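Local coordinates for protein scytovirin (Scytonema varium, PDB 2QSK) that acts as a sugar-binding lectin with anti-HIV activity, strongest against T-tropic strains of HIV-1, inhibiting viral fusion with and infection of CD4-bearing cells, at residues 3-7 against 41-45; 73-78 against 86-92. One frame throughout, in Å; residues are numbered along the deposited sequence.

Scytovirin is built from two sequence-repeated halves, each with a two-stranded antiparallel hairpin and its own disulfides. Interaction 1 ties the N-terminal loop to the loop that follows strand 38-39, in the first half; interaction 2 comes later in the chain, in the second half, where the loop before strand 79-80 meets strand 86-87 and the tail running on from it. The centres lie about 16 Å apart, yet the contacts touch: His-92 packs against segment 3-7, its CB 3.1 Å from O of Thr-5 and its CE1 3.2 Å from SG of Cys-7. Cys-7 is also disulfide-bonded to Cys-55 of the second half, so a covalent link as well as packing joins the halves here.

Interaction 1 (3-7 against 41-45); sequences GPTYC and TSRKP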
ATOM      1  N   GLY A   3      10.218   3.162   4.141  1.00  8.77           N
ATOM      2  CA  GLY A   3      10.304   1.927   4.876  1.00  8.80           C
ATOM      3  C   GLY A   3       9.069   1.091   4.635  1.00  7.78           C
ATOM      4  O   GLY A   3       8.179   1.477   3.849  1.00  7.79           O
ATOM      5  N   PRO A   4       8.987  -0.076   5.278  1.00  8.40           N
ATOM      6  CA  PRO A   4       7.950  -1.063   4.935  1.00  8.45           C
ATOM      7  C   PRO A   4       6.517  -0.642   5.227  1.00  8.36           C
ATOM      8  O   PRO A   4       5.593  -1.268   4.691  1.00  8.82           O
ATOM      9  CB  PRO A   4       8.346  -2.281   5.767  1.00  9.53           C
ATOM     10  CG  PRO A   4       9.155  -1.720   6.904  1.00 12.10           C
ATOM     11  CD  PRO A   4       9.921  -0.576   6.303  1.00 10.18           C
ATOM     12  N   THR A   5       6.306   0.373   6.064  1.00  7.70           N
ATOM     13  CA  THR A   5       4.949   0.857   6.325  1.00  8.73           C
ATOM     14  C   THR A   5       4.478   1.885   5.302  1.00  8.48           C
ATOM     15  O   THR A   5       3.334   2.345   5.395  1.00  9.95           O
ATOM     16  CB  THR A   5       4.784   1.468   7.741  1.00  9.75           C
ATOM     17  OG1 THR A   5       5.435   2.736   7.810  1.00 11.55           O
ATOM     18  CG2 THR A   5       5.283   0.522   8.833  1.00 11.16           C
ATOM     19  N   TYR A   6       5.326   2.253   4.338  1.00  7.93           N
ATOM     20  CA  TYR A   6       4.908   3.104   3.227  1.00  7.94           C
ATOM     21  C   TYR A   6       4.301   2.214   2.140  1.00  7.78           C
ATOM     22  O   TYR A   6       4.936   1.252   1.705  1.00  8.33           O
ATOM     23  CB  TYR A   6       6.100   3.864   2.656  1.00  8.54           C
ATOM     24  CG  TYR A   6       5.688   4.791   1.528  1.00  8.15           C
ATOM     25  CD1 TYR A   6       4.919   5.924   1.785  1.00  9.88           C
ATOM     26  CD2 TYR A   6       6.039   4.515   0.207  1.00  8.02           C
ATOM     27  CE1 TYR A   6       4.510   6.757   0.769  1.00 10.63           C
ATOM     28  CE2 TYR A   6       5.662   5.369  -0.808  1.00  7.94           C
ATOM     29  CZ  TYR A   6       4.887   6.472  -0.533  1.00  9.67           C
ATOM     30  OH  TYR A   6       4.465   7.342  -1.526  1.00 11.01           O
ATOM     31  N   CYS A   7       3.071   2.525   1.707  1.00  8.76           N
ATOM     32  CA  CYS A   7       2.379   1.703   0.714  1.00  8.67           C
ATOM     33  C   CYS A   7       2.134   2.492  -0.556  1.00  8.95           C
ATOM     34  O   CYS A   7       1.550   3.576  -0.518  1.00 11.62           O
ATOM     35  CB  CYS A   7       1.061   1.164   1.242  1.00 12.14           C
ATOM     36  SG  CYS A   7       1.198  -0.153   2.461  1.00 14.82           S
ATOM     37  N   THR A  41      13.785  -4.050  -1.911  1.00 10.78           N
ATOM     38  CA  THR A  41      12.720  -4.906  -1.397  1.00 10.79           C
ATOM     39  C   THR A  41      11.731  -4.030  -0.637  1.00  9.31           C
ATOM     40  O   THR A  41      12.107  -3.282   0.257  1.00 10.57           O
ATOM     41  CB  THR A  41      13.281  -6.009  -0.480  1.00 13.18           C
ATOM     42  OG1 THR A  41      14.158  -6.825  -1.255  1.00 18.19           O
ATOM     43  CG2 THR A  41      12.160  -6.854   0.116  1.00 15.03           C
ATOM     44  N   SER A  42      10.458  -4.114  -0.979  1.00  8.77           N
ATOM     45  CA  SER A  42       9.472  -3.261  -0.323  1.00  8.58           C
ATOM     46  C   SER A  42       9.365  -3.566   1.171  1.00  8.08           C
ATOM     47  O   SER A  42       9.361  -2.642   1.995  1.00  8.63           O
ATOM     48  CB  SER A  42       8.110  -3.416  -0.980  1.00  9.08           C
ATOM     49  OG  SER A  42       7.694  -4.759  -0.972  1.00 11.01           O
ATOM     50  N   ARG A  43       9.255  -4.848   1.498  1.00  8.80           N
ATOM     51  CA  ARG A  43       9.031  -5.299   2.879  1.00  9.57           C
ATOM     52  C   ARG A  43       9.167  -6.811   2.873  1.00 10.65           C
ATOM     53  O   ARG A  43       9.028  -7.444   1.834  1.00 11.53           O
ATOM     54  CB  ARG A  43       7.633  -4.896   3.404  1.00  9.08           C
ATOM     55  CG  ARG A  43       6.504  -5.472   2.577  1.00  9.21           C
ATOM     56  CD  ARG A  43       5.148  -4.907   2.986  1.00  9.10           C
ATOM     57  NE  ARG A  43       5.051  -3.472   2.770  1.00  8.47           N
ATOM     58  CZ  ARG A  43       4.846  -2.897   1.582  1.00  8.28           C
ATOM     59  NH1 ARG A  43       4.659  -3.632   0.486  1.00  8.97           N
ATOM     60  NH2 ARG A  43       4.865  -1.569   1.478  1.00  8.36           N
ATOM     61  N   LYS A  44       9.378  -7.376   4.061  1.00 12.18           N
ATOM     62  CA  LYS A  44       9.456  -8.826   4.251  0.50 14.67           C
ATOM     63  C   LYS A  44       8.691  -9.181   5.525  1.00 15.06           C
ATOM     64  O   LYS A  44       9.037  -8.673   6.586  1.00 18.22           O
ATOM     65  CB  LYS A  44      10.916  -9.285   4.395  0.50 18.62           C
ATOM     66  CG  LYS A  44      11.941  -8.495   3.590  0.50 21.03           C
ATOM     67  CD  LYS A  44      13.350  -9.066   3.748  0.50 21.74           C
ATOM     68  CE  LYS A  44      14.363  -8.321   2.892  0.50 22.39           C
ATOM     69  NZ  LYS A  44      14.313  -6.843   3.094  0.50 25.02           N
ATOM     70  N   PRO A  45       7.629 -10.014   5.425  1.00 15.18           N
ATOM     71  CA  PRO A  45       7.011 -10.595   4.234  1.00 16.19           C
ATOM     72  C   PRO A  45       6.213  -9.543   3.455  1.00 14.26           C
ATOM     73  O   PRO A  45       5.823  -8.500   4.007  1.00 13.64           O
ATOM     74  CB  PRO A  45       6.069 -11.650   4.810  1.00 18.30           C
ATOM     75  CG  PRO A  45       5.673 -11.094   6.097  1.00 19.47           C
ATOM     76  CD  PRO A  45       6.902 -10.423   6.639  1.00 17.59           C
TER
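Arg-43 reaches across to the N-terminal loop and lays its guanidinium edge-on to a pair of backbone carbonyls. Its NE donates to O of Pro-4 at 3.0 Å, nearly straight, and NH2 adds a weak bond of 3.3 Å to the same O of Pro-4; NH2 also comes within 2.8 Å of O of Tyr-6. Pro-4 is the second residue of a type I beta turn from Gly-3 to Tyr-6, closed by N of Tyr-6 bonding to O of Gly-3 at 3.0 Å. Neither segment is helix or strand: this is a loop-to-loop clasp in a disulfide-rich lectin, with Cys-7 linked to Cys-55 beside the guanidinium. Asp-27 and Asp-46 take NH1 in salt bridges, so the charge is balanced outside the two segments. Pro-4 supplies the apolar half, its CB 3.6 Å from CB of Arg-43. Ser-42 contributes mostly backbone, its O lying 3.6 Å from CA of Pro-4, while its OG hydrogen-bonds a glycerol probably left from the crystallisation liquor.

Interaction 2 (73-78 against 86-92); sequences QCDGAR and CQGTAGH
Start with the covalent link: Cys-74 and Cys-86, both chi1 m and each with its CA-to-CB bond toward the other segment, close a disulfide, SG to SG 2.1 Å, chi3 -82°. Their CA atoms are 5.4 Å apart, but no regular register follows, because the turn doubles back: Gly-76 meets Ala-90 (4.1 Å, CA to CA) and Arg-78 returns to Gly-88 (5.0 Å). Residues 75-78 form a type II' beta turn, N of Arg-78 bonding to O of Asp-75 at 2.9 Å. Gly-76, at phi/psi 58/-131, sits so close that a CB would clash with O of Ala-90. This turn leads into the disulfide-braced hairpin of strands 79-80 and 86-87, and residues 88-92 run on past the turn. Among hydrogen bonds, N of Ala-77 donates to O of Ala-90 (2.9 Å), NH1 of Arg-78 to O of Gly-88 (2.9 Å), and NE2 of His-92 to OD1 of Asp-75 (2.8 Å), a His-carboxylate pair with His-92 m and Asp-75 t. Arg-78 (m, t, p) lays one guanidinium face over CA of Gln-87, while its NE salt-bridges Glu-58. In van der Waals contact, CB of Ala-90 packs 3.6 Å from O of Asp-75 and 4.0 Å from CD of Arg-78.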
ATOM      1  N   GLN A  73      -9.846  -6.897   3.693  1.00 10.64           N
ATOM      2  CA  GLN A  73     -10.265  -5.952   2.653  1.00 10.30           C
ATOM      3  C   GLN A  73     -10.064  -4.489   3.097  1.00  9.59           C
ATOM      4  O   GLN A  73     -10.531  -3.570   2.427  1.00 10.27           O
ATOM      5  CB  GLN A  73     -11.739  -6.185   2.292  1.00 10.56           C
ATOM      6  CG  GLN A  73     -12.000  -7.541   1.698  1.00 12.25           C
ATOM      7  CD  GLN A  73     -13.470  -7.830   1.627  1.00 12.61           C
ATOM      8  OE1 GLN A  73     -14.209  -7.584   2.590  1.00 14.42           O
ATOM      9  NE2 GLN A  73     -13.911  -8.389   0.508  1.00 16.33           N
ATOM     10  N   CYS A  74      -9.339  -4.296   4.198  1.00  9.04           N
ATOM     11  CA  CYS A  74      -9.090  -2.956   4.723  0.80  9.07           C
ATOM     12  C   CYS A  74      -7.588  -2.702   4.795  1.00  8.38           C
ATOM     13  O   CYS A  74      -6.791  -3.616   5.100  1.00  8.91           O
ATOM     14  CB  CYS A  74      -9.738  -2.789   6.093  0.80 10.07           C
ATOM     15  SG  CYS A  74     -11.531  -3.039   6.041  0.80 10.84           S
ATOM     16  N   ASP A  75      -7.211  -1.485   4.471  1.00  8.05           N
ATOM     17  CA  ASP A  75      -5.801  -1.110   4.379  1.00  7.79           C
ATOM     18  C   ASP A  75      -5.132  -1.072   5.752  1.00  7.43           C
ATOM     19  O   ASP A  75      -5.726  -0.614   6.743  1.00  8.02           O
ATOM     20  CB  ASP A  75      -5.722   0.263   3.714  1.00  8.15           C
ATOM     21  CG  ASP A  75      -4.342   0.649   3.245  1.00  8.89           C
ATOM     22  OD1 ASP A  75      -3.463  -0.221   3.075  1.00  9.21           O
ATOM     23  OD2 ASP A  75      -4.156   1.882   3.034  1.00 11.76           O
ATOM     24  N   GLY A  76      -3.871  -1.508   5.806  1.00  7.60           N
ATOM     25  CA  GLY A  76      -3.071  -1.367   7.009  1.00  7.60           C
ATOM     26  C   GLY A  76      -3.699  -2.035   8.214  1.00  7.75           C
ATOM     27  O   GLY A  76      -4.117  -3.188   8.163  1.00  8.61           O
ATOM     28  N   ALA A  77      -3.759  -1.264   9.304  1.00  8.12           N
ATOM     29  CA  ALA A  77      -4.336  -1.707  10.564  1.00  8.65           C
ATOM     30  C   ALA A  77      -5.862  -1.555  10.589  1.00  9.05           C
ATOM     31  O   ALA A  77      -6.487  -1.952  11.592  1.00 12.05           O
ATOM     32  CB  ALA A  77      -3.705  -0.957  11.733  1.00 10.06           C
ATOM     33  N   ARG A  78      -6.498  -1.048   9.528  1.00  7.62           N
ATOM     34  CA  ARG A  78      -7.957  -0.867   9.562  1.00  7.31           C
ATOM     35  C   ARG A  78      -8.658  -2.206   9.664  1.00  7.88           C
ATOM     36  O   ARG A  78      -8.163  -3.260   9.227  1.00  8.83           O
ATOM     37  CB  ARG A  78      -8.400  -0.072   8.327  1.00  7.42           C
ATOM     38  CG  ARG A  78      -7.994   1.372   8.435  1.00  8.06           C
ATOM     39  CD  ARG A  78      -8.021   2.148   7.143  1.00  7.79           C
ATOM     40  NE  ARG A  78      -9.266   2.160   6.377  1.00  8.25           N
ATOM     41  CZ  ARG A  78     -10.205   3.100   6.463  1.00  8.08           C
ATOM     42  NH1 ARG A  78     -10.265   3.958   7.466  1.00  8.89           N
ATOM     43  NH2 ARG A  78     -11.132   3.151   5.526  1.00  8.78           N
ATOM     44  N   CYS A  86     -14.666  -0.225   6.242  1.00  7.75           N
ATOM     45  CA  CYS A  86     -13.318  -0.219   6.804  0.80  7.53           C
ATOM     46  C   CYS A  86     -13.179   0.966   7.760  1.00  7.42           C
ATOM     47  O   CYS A  86     -13.701   2.072   7.496  1.00  8.18           O
ATOM     48  CB  CYS A  86     -12.302  -0.134   5.687  0.80  9.42           C
ATOM     49  SG  CYS A  86     -12.207  -1.581   4.669  0.80 10.81           S
ATOM     50  N   GLN A  87     -12.450   0.770   8.864  1.00  6.87           N
ATOM     51  CA  GLN A  87     -12.438   1.784   9.900  1.00  6.82           C
ATOM     52  C   GLN A  87     -11.109   1.800  10.667  1.00  6.77           C
ATOM     53  O   GLN A  87     -10.412   0.779  10.797  1.00  7.16           O
ATOM     54  CB  GLN A  87     -13.597   1.605  10.874  1.00  7.35           C
ATOM     55  CG  GLN A  87     -13.516   0.321  11.691  1.00  7.79           C
ATOM     56  CD  GLN A  87     -14.558   0.260  12.776  1.00  8.73           C
ATOM     57  OE1 GLN A  87     -15.456   1.103  12.855  1.00 10.38           O
ATOM     58  NE2 GLN A  87     -14.444  -0.753  13.646  1.00 11.01           N
ATOM     59  N   GLY A  88     -10.805   2.975  11.202  1.00  7.18           N
ATOM     60  CA  GLY A  88      -9.575   3.240  11.946  1.00  7.36           C
ATOM     61  C   GLY A  88      -8.506   3.836  11.052  1.00  7.50           C
ATOM     62  O   GLY A  88      -8.767   4.235   9.916  1.00  9.80           O
ATOM     63  N   THR A  89      -7.301   3.952  11.586  1.00  8.76           N
ATOM     64  CA  THR A  89      -6.178   4.452  10.814  1.00  8.42           C
ATOM     65  C   THR A  89      -5.429   3.282  10.210  1.00  8.42           C
ATOM     66  O   THR A  89      -5.249   2.238  10.840  1.00 10.92           O
ATOM     67  CB  THR A  89      -5.234   5.337  11.625  1.00 10.44           C
ATOM     68  OG1 THR A  89      -4.190   5.811  10.742  1.00 13.90           O
ATOM     69  CG2 THR A  89      -4.581   4.608  12.764  1.00 12.32           C
ATOM     70  N   ALA A  90      -4.968   3.444   8.972  1.00  8.96           N
ATOM     71  CA  ALA A  90      -4.177   2.383   8.335  1.00  9.37           C
ATOM     72  C   ALA A  90      -2.797   2.272   8.993  1.00  9.41           C
ATOM     73  O   ALA A  90      -2.203   1.186   9.017  1.00 10.02           O
ATOM     74  CB  ALA A  90      -4.046   2.615   6.848  1.00 10.88           C
ATOM     75  N   GLY A  91      -2.272   3.391   9.481  1.00 10.33           N
ATOM     76  CA  GLY A  91      -0.973   3.377  10.147  1.00 10.93           C
ATOM     77  C   GLY A  91       0.220   3.458   9.208  1.00 10.71           C
ATOM     78  O   GLY A  91       1.341   3.204   9.639  1.00 12.61           O
ATOM     79  N   HIS A  92       0.012   3.814   7.941  1.00  9.94           N
ATOM     80  CA  HIS A  92       1.105   3.887   6.981  1.00  9.79           C
ATOM     81  C   HIS A  92       1.905   5.166   7.145  1.00 10.46           C
ATOM     82  O   HIS A  92       1.400   6.199   7.573  1.00 13.25           O
ATOM     83  CB  HIS A  92       0.586   3.825   5.555  1.00  9.83           C
ATOM     84  CG  HIS A  92      -0.101   2.538   5.222  1.00  9.32           C
ATOM     85  ND1 HIS A  92       0.359   1.313   5.663  1.00 10.59           N
ATOM     86  CD2 HIS A  92      -1.194   2.279   4.474  1.00  9.83           C
ATOM     87  CE1 HIS A  92      -0.427   0.360   5.204  1.00 10.57           C
ATOM     88  NE2 HIS A  92      -1.373   0.918   4.477  1.00 10.54           N
TER